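Local coordinates for ThiJ/pfpI family protein (Bacillus anthracis, PDB 3EFE), which is of unproven function but belongs to the DJ-1/PfpI family, whose members include proteases, chaperones and glyoxalase-like enzymes, at residues Phe9-Asn14 against Val46-Glu51; Gly22-Glu27 against Leu170-Glu175; Arg32-Asp37 against Asp181-Asp186; Tyr123-Lys128 against Pro142-Glu147. All blocks are in the same frame, centred on the assembly; numbering follows the deposited sequence.

Interaction 1: Phe9-Asn14 against Val46-Glu51; sequences FLYVFN and VGANKE
The Tyr11 ring meets Val46, Gly47 and Ala48 in turn. Its CG is anti to the backbone N (chi1 -175°), and CD1 and CE1 are the ring atoms that approach the other strand. From CB, 4.1 Å from Val46 O, the side chain closes on that oxygen until CD1 is 3.2 Å from it. CE1 lies 3.8 Å from Ala48 N. At the tip, OH is 3.9 Å from Ala48 CB; this hydroxyl is buried by the contact and has no hydrogen-bond partner in the model.

The backbones pair as parallel strands. Val46 bonds to the residues on both sides of Tyr11: its N donates to Leu10 O at 2.9 Å, and its O accepts from Val12 N. Past this pair the chains separate, and a water continues the link, donating to Val12 O and accepting from Ala48 N. The Val46 side chain shares a face of the sheet with Tyr11, and its CG1 also packs against Phe9, 3.7 Å from Phe9 CD1.

Strands 8-11 and 43-47 are joined through helix 18-30 as a beta-alpha-beta unit of the family's Rossmann-like sheet. Strand 8-11 lies inside that sheet: its other edge bonds to strand 77-80, where Tyr11 also touches Leu80, while strand 43-47 passes the pairing on through Gly47 to Ile65.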
loop_
_atom_site.group_PDB
_atom_site.type_symbol
_atom_site.label_atom_id
_atom_site.label_comp_id
_atom_site.label_asym_id
_atom_site.label_seq_id
_atom_site.Cartn_x
_atom_site.Cartn_y
_atom_site.Cartn_z
ATOM N N PHE D 9 6.857 14.987 2.495
ATOM C CA PHE D 9 8.023 14.099 2.665
ATOM C C PHE D 9 7.604 12.735 3.131
ATOM O O PHE D 9 6.765 12.624 4.005
ATOM C CB PHE D 9 8.990 14.698 3.676
ATOM C CG PHE D 9 9.585 15.999 3.211
ATOM C CD1 PHE D 9 10.535 16.013 2.198
ATOM C CD2 PHE D 9 9.189 17.177 3.764
ATOM C CE1 PHE D 9 11.098 17.155 1.771
ATOM C CE2 PHE D 9 9.747 18.404 3.310
ATOM C CZ PHE D 9 10.715 18.351 2.291
ATOM N N LEU D 10 8.168 11.686 2.528
ATOM C CA LEU D 10 8.031 10.365 3.106
ATOM C C LEU D 10 9.399 9.908 3.538
ATOM O O LEU D 10 10.308 9.678 2.728
ATOM C CB LEU D 10 7.431 9.407 2.075
ATOM C CG LEU D 10 7.324 7.933 2.480
ATOM C CD1 LEU D 10 6.185 7.715 3.520
ATOM C CD2 LEU D 10 7.281 7.014 1.243
ATOM N N TYR D 11 9.556 9.690 4.818
ATOM C CA TYR D 11 10.780 9.021 5.321
ATOM C C TYR D 11 10.867 7.570 4.878
ATOM O O TYR D 11 9.975 6.744 5.190
ATOM C CB TYR D 11 10.854 9.199 6.835
ATOM C CG TYR D 11 12.114 8.662 7.474
ATOM C CD1 TYR D 11 13.375 9.173 7.144
ATOM C CD2 TYR D 11 12.037 7.662 8.437
ATOM C CE1 TYR D 11 14.531 8.660 7.761
ATOM C CE2 TYR D 11 13.151 7.184 9.060
ATOM C CZ TYR D 11 14.407 7.666 8.705
ATOM O OH TYR D 11 15.519 7.119 9.335
ATOM N N VAL D 12 11.939 7.269 4.145
ATOM C CA VAL D 12 12.205 5.919 3.588
ATOM C C VAL D 12 13.403 5.240 4.283
ATOM O O VAL D 12 14.449 5.857 4.474
ATOM C CB VAL D 12 12.318 5.932 1.955
ATOM C CG1 VAL D 12 11.003 6.454 1.364
ATOM C CG2 VAL D 12 13.479 6.716 1.466
ATOM N N PHE D 13 13.201 3.983 4.694
ATOM C CA PHE D 13 14.183 3.170 5.479
ATOM C C PHE D 13 13.980 1.702 5.245
ATOM O O PHE D 13 12.876 1.266 4.940
ATOM C CB PHE D 13 14.139 3.430 6.982
ATOM C CG PHE D 13 12.771 3.282 7.595
ATOM C CD1 PHE D 13 12.432 2.141 8.269
ATOM C CD2 PHE D 13 11.827 4.315 7.492
ATOM C CE1 PHE D 13 11.207 2.003 8.807
ATOM C CE2 PHE D 13 10.585 4.186 8.015
ATOM C CZ PHE D 13 10.263 3.030 8.683
ATOM N N ASN D 14 15.061 0.930 5.422
ATOM C CA ASN D 14 14.982 -0.493 5.233
ATOM C C ASN D 14 13.903 -0.998 6.127
ATOM O O ASN D 14 13.890 -0.636 7.297
ATOM C CB ASN D 14 16.253 -1.210 5.666
ATOM C CG ASN D 14 17.413 -1.049 4.691
ATOM O OD1 ASN D 14 18.531 -0.909 5.150
ATOM N ND2 ASN D 14 17.167 -1.072 3.373
ATOM N N VAL D 46 12.648 10.921 1.672
ATOM C CA VAL D 46 13.857 11.309 2.416
ATOM C C VAL D 46 14.423 10.157 3.243
ATOM O O VAL D 46 13.725 9.509 3.952
ATOM C CB VAL D 46 13.738 12.602 3.261
ATOM C CG1 VAL D 46 12.322 13.051 3.547
ATOM C CG2 VAL D 46 14.522 12.436 4.537
ATOM N N GLY D 47 15.701 9.866 3.050
ATOM C CA GLY D 47 16.379 8.742 3.669
ATOM C C GLY D 47 17.204 9.291 4.785
ATOM O O GLY D 47 17.402 10.537 4.851
ATOM N N ALA D 48 17.667 8.398 5.673
ATOM C CA ALA D 48 18.664 8.789 6.705
ATOM C C ALA D 48 19.913 9.269 5.979
ATOM O O ALA D 48 20.597 10.147 6.473
ATOM C CB ALA D 48 19.015 7.630 7.685
ATOM N N ASN D 49 20.171 8.669 4.813
ATOM C CA ASN D 49 21.207 9.019 3.898
ATOM C C ASN D 49 20.750 8.551 2.487
ATOM O O ASN D 49 19.659 8.028 2.344
ATOM C CB ASN D 49 22.448 8.278 4.283
ATOM C CG ASN D 49 22.272 6.776 4.145
ATOM O OD1 ASN D 49 21.563 6.274 3.253
ATOM N ND2 ASN D 49 22.925 6.043 5.026
ATOM N N LYS D 50 21.614 8.691 1.470
ATOM C CA LYS D 50 21.253 8.534 0.052
ATOM C C LYS D 50 21.248 7.094 -0.416
ATOM O O LYS D 50 20.881 6.801 -1.549
ATOM C CB LYS D 50 22.164 9.414 -0.816
ATOM C CG LYS D 50 21.908 10.937 -0.560
ATOM C CD LYS D 50 21.671 11.844 -1.854
ATOM C CE LYS D 50 20.367 11.492 -2.676
ATOM N NZ LYS D 50 20.221 9.978 -3.055
ATOM N N GLU D 51 21.636 6.196 0.491
ATOM C CA GLU D 51 21.635 4.752 0.259
ATOM C C GLU D 51 20.212 4.284 -0.059
ATOM O O GLU D 51 19.208 4.724 0.560
ATOM C CB GLU D 51 22.164 3.940 1.477
ATOM C CG GLU D 51 23.689 4.061 1.903
ATOM C CD GLU D 51 24.041 3.204 3.238
ATOM O OE1 GLU D 51 23.102 2.691 3.927
ATOM O OE2 GLU D 51 25.261 3.083 3.609
HETATM O O HOH W 1 17.256 5.716 5.228
#

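Interaction 2: Gly22-Glu27 against Leu170-Glu175; sequences GYLIAE and LEFAME
Leu170 sets CD2 over one face of the Tyr23 ring. This methyl stands 4.0 Å from the ring centroid and only 4° off the normal, a CH-pi contact over the middle of the ring, while CG sits nearer one side, 4.1 Å from Tyr23 CE2. The two side chains cross obliquely. Tyr23 CG is anti to its carbonyl carbon (chi1 -71°), and CD2 of the ring lies next to Leu170 N.

Ala173 is directed at the other helix, and its small CB fits between two neighbours there: it is 4.0 Å from Tyr23 CB and equally far from Leu24 CB. With so little side chain between them, the backbones come close, and the CA atoms of Leu24 and Ala173 are 4.7 Å apart. The axes of segments 22-27 and 170-175 approach to 8.5 Å at 37°, running in broadly the same direction; their helices, 18-30 and 169-179, belong to the DJ-1/PfpI alpha/beta domain and make here a buried contact that borders the second subunit.

Leu24 divides its branches. CD1 rests 3.8 Å from Ala173 O, and CD2 touches Phe172 CE2, the leucine and phenylalanine side chains crossing at about a right angle. Helix 185-197 adds Asn195 against both Tyr23 and Leu170, and Trp19 of the second subunit meets the Tyr23 ring with the two planes nearly parallel.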
loop_
_atom_site.group_PDB
_atom_site.type_symbol
_atom_site.label_atom_id
_atom_site.label_comp_id
_atom_site.label_asym_id
_atom_site.label_seq_id
_atom_site.Cartn_x
_atom_site.Cartn_y
_atom_site.Cartn_z
ATOM N N GLY D 22 0.695 3.553 1.241
ATOM C CA GLY D 22 0.373 3.463 -0.179
ATOM C C GLY D 22 -0.779 4.313 -0.711
ATOM O O GLY D 22 -0.655 4.938 -1.733
ATOM N N TYR D 23 -1.914 4.243 -0.029
ATOM C CA TYR D 23 -3.060 5.116 -0.220
ATOM C C TYR D 23 -2.692 6.592 -0.116
ATOM O O TYR D 23 -3.023 7.416 -1.003
ATOM C CB TYR D 23 -4.099 4.820 0.855
ATOM C CG TYR D 23 -4.881 3.472 0.790
ATOM C CD1 TYR D 23 -5.684 3.170 -0.287
ATOM C CD2 TYR D 23 -4.842 2.559 1.853
ATOM C CE1 TYR D 23 -6.406 2.034 -0.329
ATOM C CE2 TYR D 23 -5.551 1.355 1.809
ATOM C CZ TYR D 23 -6.339 1.117 0.716
ATOM O OH TYR D 23 -7.080 -0.030 0.615
ATOM N N LEU D 24 -2.031 6.951 0.975
ATOM C CA LEU D 24 -1.754 8.357 1.208
ATOM C C LEU D 24 -0.869 8.951 0.131
ATOM O O LEU D 24 -1.201 9.947 -0.475
ATOM C CB LEU D 24 -1.132 8.557 2.608
ATOM C CG LEU D 24 -0.897 9.990 3.086
ATOM C CD1 LEU D 24 -2.201 10.940 2.869
ATOM C CD2 LEU D 24 -0.425 9.978 4.522
ATOM N N ILE D 25 0.270 8.328 -0.114
ATOM C CA ILE D 25 1.226 8.884 -1.051
ATOM C C ILE D 25 0.752 8.940 -2.546
ATOM O O ILE D 25 1.102 9.852 -3.303
ATOM C CB ILE D 25 2.657 8.252 -0.866
ATOM C CG1 ILE D 25 2.693 6.775 -1.250
ATOM C CG2 ILE D 25 3.176 8.606 0.477
ATOM C CD1 ILE D 25 4.082 6.292 -1.700
ATOM N N ALA D 26 -0.055 7.948 -2.934
ATOM C CA ALA D 26 -0.610 7.852 -4.266
ATOM C C ALA D 26 -1.616 8.954 -4.499
ATOM O O ALA D 26 -1.728 9.548 -5.571
ATOM C CB ALA D 26 -1.230 6.448 -4.433
ATOM N N GLU D 27 -2.405 9.267 -3.512
ATOM C CA GLU D 27 -3.441 10.300 -3.696
ATOM C C GLU D 27 -2.832 11.720 -3.734
ATOM O O GLU D 27 -3.279 12.595 -4.476
ATOM C CB GLU D 27 -4.467 10.207 -2.563
ATOM C CG GLU D 27 -5.349 8.992 -2.604
ATOM C CD GLU D 27 -6.094 8.801 -3.920
ATOM O OE1 GLU D 27 -6.073 9.704 -4.782
ATOM O OE2 GLU D 27 -6.722 7.741 -4.085
ATOM N N LEU D 170 -6.176 3.338 5.570
ATOM C CA LEU D 170 -7.205 4.187 4.913
ATOM C C LEU D 170 -7.610 5.286 5.813
ATOM O O LEU D 170 -7.811 6.438 5.354
ATOM C CB LEU D 170 -8.488 3.418 4.668
ATOM C CG LEU D 170 -9.028 2.996 3.306
ATOM C CD1 LEU D 170 -10.529 2.522 3.413
ATOM C CD2 LEU D 170 -8.845 4.126 2.273
ATOM N N GLU D 171 -7.857 4.921 7.082
ATOM C CA GLU D 171 -8.174 5.886 8.125
ATOM C C GLU D 171 -7.021 6.894 8.340
ATOM O O GLU D 171 -7.265 8.103 8.503
ATOM C CB GLU D 171 -8.469 5.173 9.490
ATOM C CG GLU D 171 -9.790 4.552 9.564
ATOM C CD GLU D 171 -9.887 3.249 8.786
ATOM O OE1 GLU D 171 -8.830 2.594 8.409
ATOM O OE2 GLU D 171 -11.074 2.874 8.588
ATOM N N PHE D 172 -5.796 6.358 8.417
ATOM C CA PHE D 172 -4.576 7.156 8.443
ATOM C C PHE D 172 -4.561 8.154 7.285
ATOM O O PHE D 172 -4.352 9.343 7.496
ATOM C CB PHE D 172 -3.364 6.243 8.428
ATOM C CG PHE D 172 -1.996 6.960 8.455
ATOM C CD1 PHE D 172 -1.633 7.784 9.529
ATOM C CD2 PHE D 172 -1.086 6.783 7.430
ATOM C CE1 PHE D 172 -0.393 8.369 9.565
ATOM C CE2 PHE D 172 0.150 7.422 7.447
ATOM C CZ PHE D 172 0.525 8.150 8.548
ATOM N N ALA D 173 -4.802 7.673 6.083
ATOM C CA ALA D 173 -4.734 8.488 4.836
ATOM C C ALA D 173 -5.828 9.549 4.845
ATOM O O ALA D 173 -5.609 10.691 4.488
ATOM C CB ALA D 173 -4.848 7.579 3.584
ATOM N N MET D 174 -6.999 9.150 5.313
ATOM C CA MET D 174 -8.132 10.020 5.432
ATOM C C MET D 174 -7.892 11.173 6.361
ATOM O O MET D 174 -8.243 12.288 6.051
ATOM C CB MET D 174 -9.365 9.213 5.870
ATOM C CG MET D 174 -10.710 9.972 5.653
ATOM S SD MET D 174 -11.500 10.338 7.191
ATOM C CE MET D 174 -10.395 11.417 8.013
ATOM N N GLU D 175 -7.319 10.909 7.523
ATOM C CA GLU D 175 -7.020 11.948 8.498
ATOM C C GLU D 175 -5.935 12.871 8.011
ATOM O O GLU D 175 -6.039 14.056 8.237
ATOM C CB GLU D 175 -6.575 11.324 9.893
ATOM C CG GLU D 175 -7.663 10.513 10.681
ATOM C CD GLU D 175 -8.833 11.364 11.133
ATOM O OE1 GLU D 175 -8.751 12.614 10.998
ATOM O OE2 GLU D 175 -9.857 10.778 11.583
#

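Interaction 3: Arg32-Asp37 against Asp181-Asp186; sequences RYFKKD and DVFTLD
Phe34 and Phe183 bring the two loops together, their CA atoms 4.6 Å apart, and one backbone bond joins the chains: Lys35 N donates to Val182 O at 3.0 Å. Residues 181-184 form the turn between helices 169-179 and 185-197. Asp181, with positive phi, closes the first in a Schellman motif, and Thr184 is the N-cap of the second, its OG1 weakly bonded to Ala187 N. A water extends the backbone link, donating to Tyr33 O and accepting from Thr184 N.

Val182 meets the Phe34 ring over one face, with CG2 3.5 Å from the centroid, in a CH-pi contact displaced toward the rim. At the edge of the same ring stands Phe183, whose CE1 is 3.7 Å from Phe34 CD2; the two phenylalanine side chains cross at about a right angle. One face of the Phe183 ring in turn receives Tyr33 CB, 3.6 Å from CZ. Around these groups, Leu28 of helix 18-30 touches Phe34 and Leu177 of helix 169-179 touches Val182.

Lys35 reaches over Val182 O to Asp181. CG lies between the backbone N and the carbonyl carbon (chi1 67°), CB packs on Thr184 CG2, and beyond CG the chain is extended toward Asp181. Its ammonium group grips Asp181 twice: NZ donates to the backbone O at 3.0 Å and forms a salt bridge with OD2, whose hydrogen bond is weak at 3.2 Å.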
loop_
_atom_site.group_PDB
_atom_site.type_symbol
_atom_site.label_atom_id
_atom_site.label_comp_id
_atom_site.label_asym_id
_atom_site.label_seq_id
_atom_site.Cartn_x
_atom_site.Cartn_y
_atom_site.Cartn_z
ATOM N N ARG D 32 -5.055 13.355 -8.078
ATOM C CA ARG D 32 -6.229 13.096 -8.934
ATOM C C ARG D 32 -7.593 13.450 -8.335
ATOM O O ARG D 32 -8.498 13.730 -9.050
ATOM C CB ARG D 32 -6.277 11.643 -9.354
ATOM C CG ARG D 32 -6.245 10.693 -8.192
ATOM C CD ARG D 32 -6.243 9.292 -8.613
ATOM N NE ARG D 32 -6.423 8.429 -7.456
ATOM C CZ ARG D 32 -6.767 7.131 -7.529
ATOM N NH1 ARG D 32 -6.885 6.508 -8.676
ATOM N NH2 ARG D 32 -6.967 6.433 -6.444
ATOM N N TYR D 33 -7.759 13.451 -7.022
ATOM C CA TYR D 33 -9.037 13.746 -6.434
ATOM C C TYR D 33 -9.007 15.013 -5.606
ATOM O O TYR D 33 -9.910 15.234 -4.829
ATOM C CB TYR D 33 -9.470 12.601 -5.530
ATOM C CG TYR D 33 -9.661 11.264 -6.189
ATOM C CD1 TYR D 33 -9.964 11.165 -7.544
ATOM C CD2 TYR D 33 -9.474 10.090 -5.465
ATOM C CE1 TYR D 33 -10.155 9.960 -8.119
ATOM C CE2 TYR D 33 -9.668 8.886 -6.032
ATOM C CZ TYR D 33 -10.033 8.841 -7.367
ATOM O OH TYR D 33 -10.206 7.653 -8.009
ATOM N N PHE D 34 -7.961 15.824 -5.773
ATOM C CA PHE D 34 -7.870 17.132 -5.180
ATOM C C PHE D 34 -9.021 17.971 -5.609
ATOM O O PHE D 34 -9.659 17.719 -6.650
ATOM C CB PHE D 34 -6.558 17.836 -5.572
ATOM C CG PHE D 34 -5.336 17.337 -4.772
ATOM C CD1 PHE D 34 -4.166 18.085 -4.688
ATOM C CD2 PHE D 34 -5.363 16.141 -4.087
ATOM C CE1 PHE D 34 -3.081 17.644 -3.984
ATOM C CE2 PHE D 34 -4.257 15.704 -3.377
ATOM C CZ PHE D 34 -3.133 16.460 -3.338
ATOM N N LYS D 35 -9.273 19.002 -4.815
ATOM C CA LYS D 35 -10.296 20.017 -5.108
ATOM C C LYS D 35 -9.797 20.877 -6.224
ATOM O O LYS D 35 -8.612 20.754 -6.632
ATOM C CB LYS D 35 -10.608 20.895 -3.889
ATOM C CG LYS D 35 -9.521 21.808 -3.406
ATOM C CD LYS D 35 -9.809 22.137 -1.973
ATOM C CE LYS D 35 -8.653 22.917 -1.298
ATOM N NZ LYS D 35 -9.031 23.537 0.031
ATOM N N LYS D 36 -10.672 21.765 -6.698
ATOM C CA LYS D 36 -10.391 22.544 -7.884
ATOM C C LYS D 36 -9.181 23.438 -7.702
ATOM O O LYS D 36 -8.873 23.849 -6.584
ATOM C CB LYS D 36 -11.624 23.390 -8.292
ATOM C CG LYS D 36 -11.962 24.541 -7.419
ATOM C CD LYS D 36 -13.254 25.229 -7.961
ATOM C CE LYS D 36 -13.970 26.062 -6.892
ATOM N NZ LYS D 36 -15.501 26.217 -7.071
ATOM N N ASP D 37 -8.498 23.731 -8.800
ATOM C CA ASP D 37 -7.312 24.598 -8.775
ATOM C C ASP D 37 -6.187 24.216 -7.827
ATOM O O ASP D 37 -5.367 25.039 -7.480
ATOM C CB ASP D 37 -7.697 25.996 -8.345
ATOM C CG ASP D 37 -8.781 26.593 -9.158
ATOM O OD1 ASP D 37 -8.716 26.502 -10.444
ATOM O OD2 ASP D 37 -9.662 27.182 -8.456
ATOM N N ASP D 181 -6.171 19.582 3.955
ATOM C CA ASP D 181 -7.279 20.260 3.263
ATOM C C ASP D 181 -7.133 20.337 1.730
ATOM O O ASP D 181 -7.217 21.411 1.090
ATOM C CB ASP D 181 -7.500 21.641 3.858
ATOM C CG ASP D 181 -8.907 22.169 3.578
ATOM O OD1 ASP D 181 -9.845 21.348 3.702
ATOM O OD2 ASP D 181 -9.063 23.372 3.245
ATOM N N VAL D 182 -6.947 19.153 1.162
ATOM C CA VAL D 182 -6.510 18.940 -0.188
ATOM C C VAL D 182 -7.679 18.367 -1.052
ATOM O O VAL D 182 -7.761 18.582 -2.230
ATOM C CB VAL D 182 -5.250 18.121 -0.045
ATOM C CG1 VAL D 182 -5.524 16.601 -0.033
ATOM C CG2 VAL D 182 -4.179 18.618 -0.933
ATOM N N PHE D 183 -8.632 17.720 -0.408
ATOM C CA PHE D 183 -9.862 17.237 -1.002
ATOM C C PHE D 183 -10.926 18.131 -0.420
ATOM O O PHE D 183 -10.707 18.736 0.600
ATOM C CB PHE D 183 -10.218 15.784 -0.550
ATOM C CG PHE D 183 -9.411 14.661 -1.192
ATOM C CD1 PHE D 183 -8.132 14.834 -1.660
ATOM C CD2 PHE D 183 -9.943 13.366 -1.229
ATOM C CE1 PHE D 183 -7.422 13.732 -2.175
ATOM C CE2 PHE D 183 -9.256 12.310 -1.744
ATOM C CZ PHE D 183 -8.013 12.474 -2.224
ATOM N N THR D 184 -12.092 18.220 -1.062
ATOM C CA THR D 184 -13.255 18.764 -0.358
ATOM C C THR D 184 -13.822 17.624 0.529
ATOM O O THR D 184 -13.381 16.449 0.412
ATOM C CB THR D 184 -14.375 19.262 -1.290
ATOM O OG1 THR D 184 -15.133 18.108 -1.641
ATOM C CG2 THR D 184 -13.856 19.977 -2.552
ATOM N N LEU D 185 -14.784 17.961 1.390
ATOM C CA LEU D 185 -15.194 17.094 2.505
ATOM C C LEU D 185 -16.072 15.973 1.947
ATOM O O LEU D 185 -15.976 14.852 2.380
ATOM C CB LEU D 185 -15.841 17.940 3.670
ATOM C CG LEU D 185 -15.484 17.643 5.184
ATOM C CD1 LEU D 185 -16.651 16.934 5.999
ATOM C CD2 LEU D 185 -14.176 16.788 5.406
ATOM N N ASP D 186 -16.887 16.292 0.954
ATOM C CA ASP D 186 -17.635 15.319 0.058
ATOM C C ASP D 186 -16.782 14.293 -0.667
ATOM O O ASP D 186 -17.075 13.129 -0.682
ATOM C CB ASP D 186 -18.364 16.083 -1.050
ATOM C CG ASP D 186 -19.628 16.715 -0.576
ATOM O OD1 ASP D 186 -19.947 16.507 0.623
ATOM O OD2 ASP D 186 -20.302 17.396 -1.403
HETATM O O HOH W 2 -11.853 17.055 -3.598
#

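Interaction 4: Tyr123-Lys128 against Pro142-Glu147; sequences YLDTRK and PNYKGE
Asp125 OD1 accepts the backbone N-H of Lys145 at 2.8 Å, a fairly straight bond (160° at the hydrogen) that meets the oxygen from above the carboxylate plane. The bond ties together two irregular loops of the DJ-1/PfpI domain, those before and after helix 134-140, the first of them following helix 113-119. The second carboxylate oxygen, OD2, lies against the CB to CD part of the Lys145 side chain, 3.7 Å from CB, while the lysine NZ remains 5.8 Å from it, too far for a salt bridge.

Close by, the backbones come very close: the CA atoms of Asp125 and Gly146 are 3.7 Å apart, and Gly146 O is bonded to His129. Tyr144, which also packs on Ala119 and Leu134, presents its ring edge to Leu124, CE1 lying 4.3 Å from CB. Gly146 CA makes a CA-H...O contact with Leu124 O at 3.5 Å.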
loop_
_atom_site.group_PDB
_atom_site.type_symbol
_atom_site.label_atom_id
_atom_site.label_comp_id
_atom_site.label_asym_id
_atom_site.label_seq_id
_atom_site.Cartn_x
_atom_site.Cartn_y
_atom_site.Cartn_z
ATOM N N TYR D 123 7.123 12.968 22.774
ATOM C CA TYR D 123 6.285 13.893 21.957
ATOM C C TYR D 123 4.784 13.622 22.031
ATOM O O TYR D 123 4.003 14.511 21.693
ATOM C CB TYR D 123 6.679 13.916 20.501
ATOM C CG TYR D 123 8.137 14.149 20.121
ATOM C CD1 TYR D 123 8.881 15.146 20.683
ATOM C CD2 TYR D 123 8.725 13.412 19.083
ATOM C CE1 TYR D 123 10.196 15.391 20.248
ATOM C CE2 TYR D 123 10.030 13.643 18.665
ATOM C CZ TYR D 123 10.742 14.660 19.237
ATOM O OH TYR D 123 12.040 14.895 18.827
ATOM N N LEU D 124 4.366 12.432 22.462
ATOM C CA LEU D 124 2.922 12.094 22.635
ATOM C C LEU D 124 2.411 12.288 24.111
ATOM O O LEU D 124 1.303 11.866 24.530
ATOM C CB LEU D 124 2.685 10.633 22.184
ATOM C CG LEU D 124 3.187 10.120 20.813
ATOM C CD1 LEU D 124 2.683 8.718 20.584
ATOM C CD2 LEU D 124 2.779 10.998 19.597
ATOM N N ASP D 125 3.276 12.883 24.922
ATOM C CA ASP D 125 3.007 13.028 26.349
ATOM C C ASP D 125 1.866 13.941 26.560
ATOM O O ASP D 125 1.160 13.736 27.527
ATOM C CB ASP D 125 4.228 13.562 27.112
ATOM C CG ASP D 125 5.245 12.486 27.393
ATOM O OD1 ASP D 125 4.997 11.351 26.947
ATOM O OD2 ASP D 125 6.286 12.758 28.039
ATOM N N THR D 126 1.659 14.927 25.660
ATOM C CA THR D 126 0.552 15.870 25.827
ATOM C C THR D 126 -0.220 16.124 24.523
ATOM O O THR D 126 -0.882 17.169 24.372
ATOM C CB THR D 126 1.014 17.193 26.522
ATOM O OG1 THR D 126 2.320 17.568 26.048
ATOM C CG2 THR D 126 1.072 17.012 28.093
ATOM N N ARG D 127 -0.170 15.154 23.599
ATOM C CA ARG D 127 -1.039 15.196 22.404
ATOM C C ARG D 127 -1.959 13.970 22.356
ATOM O O ARG D 127 -1.542 12.892 22.781
ATOM C CB ARG D 127 -0.175 15.258 21.161
ATOM C CG ARG D 127 0.769 16.386 21.160
ATOM C CD ARG D 127 1.715 16.275 20.021
ATOM N NE ARG D 127 1.947 17.584 19.420
ATOM C CZ ARG D 127 3.097 18.255 19.487
ATOM N NH1 ARG D 127 3.134 19.475 18.914
ATOM N NH2 ARG D 127 4.193 17.728 20.101
ATOM N N LYS D 128 -3.193 14.126 21.868
ATOM C CA LYS D 128 -4.050 12.961 21.626
ATOM C C LYS D 128 -3.351 12.080 20.579
ATOM O O LYS D 128 -2.721 12.558 19.635
ATOM C CB LYS D 128 -5.443 13.324 21.109
ATOM C CG LYS D 128 -6.289 14.327 21.964
ATOM C CD LYS D 128 -7.130 15.427 21.140
ATOM C CE LYS D 128 -7.743 15.007 19.742
ATOM N NZ LYS D 128 -8.650 13.788 19.756
ATOM N N PRO D 142 9.999 3.460 27.677
ATOM C CA PRO D 142 10.316 3.971 29.020
ATOM C C PRO D 142 9.989 5.470 29.280
ATOM O O PRO D 142 9.476 5.796 30.369
ATOM C CB PRO D 142 11.837 3.776 29.148
ATOM C CG PRO D 142 12.323 3.156 27.880
ATOM C CD PRO D 142 11.109 2.672 27.119
ATOM N N ASN D 143 10.339 6.357 28.329
ATOM C CA ASN D 143 10.130 7.796 28.512
ATOM C C ASN D 143 8.762 8.326 28.000
ATOM O O ASN D 143 8.611 9.531 27.764
ATOM C CB ASN D 143 11.350 8.731 28.125
ATOM C CG ASN D 143 12.380 8.104 27.160
ATOM O OD1 ASN D 143 12.046 7.289 26.298
ATOM N ND2 ASN D 143 13.641 8.564 27.254
ATOM N N TYR D 144 7.782 7.412 27.889
ATOM C CA TYR D 144 6.416 7.723 27.461
ATOM C C TYR D 144 5.552 8.020 28.656
ATOM O O TYR D 144 5.439 7.217 29.548
ATOM C CB TYR D 144 5.835 6.562 26.637
ATOM C CG TYR D 144 4.365 6.622 26.353
ATOM C CD1 TYR D 144 3.821 7.599 25.546
ATOM C CD2 TYR D 144 3.510 5.661 26.846
ATOM C CE1 TYR D 144 2.436 7.638 25.306
ATOM C CE2 TYR D 144 2.109 5.701 26.580
ATOM C CZ TYR D 144 1.606 6.664 25.806
ATOM O OH TYR D 144 0.237 6.652 25.545
ATOM N N LYS D 145 4.928 9.182 28.679
ATOM C CA LYS D 145 4.070 9.578 29.815
ATOM C C LYS D 145 2.683 10.079 29.361
ATOM O O LYS D 145 1.984 10.864 30.077
ATOM C CB LYS D 145 4.787 10.658 30.655
ATOM C CG LYS D 145 6.166 10.276 31.237
ATOM C CD LYS D 145 6.954 11.543 31.663
ATOM C CE LYS D 145 8.471 11.307 31.877
ATOM N NZ LYS D 145 8.800 9.935 32.424
ATOM N N GLY D 146 2.258 9.597 28.187
ATOM C CA GLY D 146 1.071 10.118 27.513
ATOM C C GLY D 146 -0.116 9.230 27.647
ATOM O O GLY D 146 -1.051 9.408 26.953
ATOM N N GLU D 147 -0.112 8.276 28.550
ATOM C CA GLU D 147 -1.232 7.328 28.627
ATOM C C GLU D 147 -2.614 7.932 28.735
ATOM O O GLU D 147 -3.609 7.341 28.300
ATOM C CB GLU D 147 -1.054 6.386 29.812
ATOM C CG GLU D 147 -2.036 5.221 29.712
ATOM C CD GLU D 147 -2.006 4.214 30.846
ATOM O OE1 GLU D 147 -3.127 3.689 31.119
ATOM O OE2 GLU D 147 -0.905 3.942 31.409
#

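Interaction 2 is wholly buried and interaction 1 nearly so, whereas interactions 3 and 4 are partly exposed, each centred about 18 Å from the centre of the chain and on opposite sides of it. Helix 18-30 connects the strands of interaction 1 and supplies half of interaction 2, which is held by apolar side-chain packing without a hydrogen bond between its segments, where interaction 1 rests on parallel-strand hydrogen bonds. Interactions 2 and 3 touch directly: Glu27 OE2 forms a salt bridge with Arg32 NH2 at 2.7 Å, and both contacts tie the region of helix 18-30 to the C-terminal helices. Interaction 3 adds a lysine-aspartate salt bridge to aromatic packing; in interaction 4 the aspartate instead holds a backbone N-H.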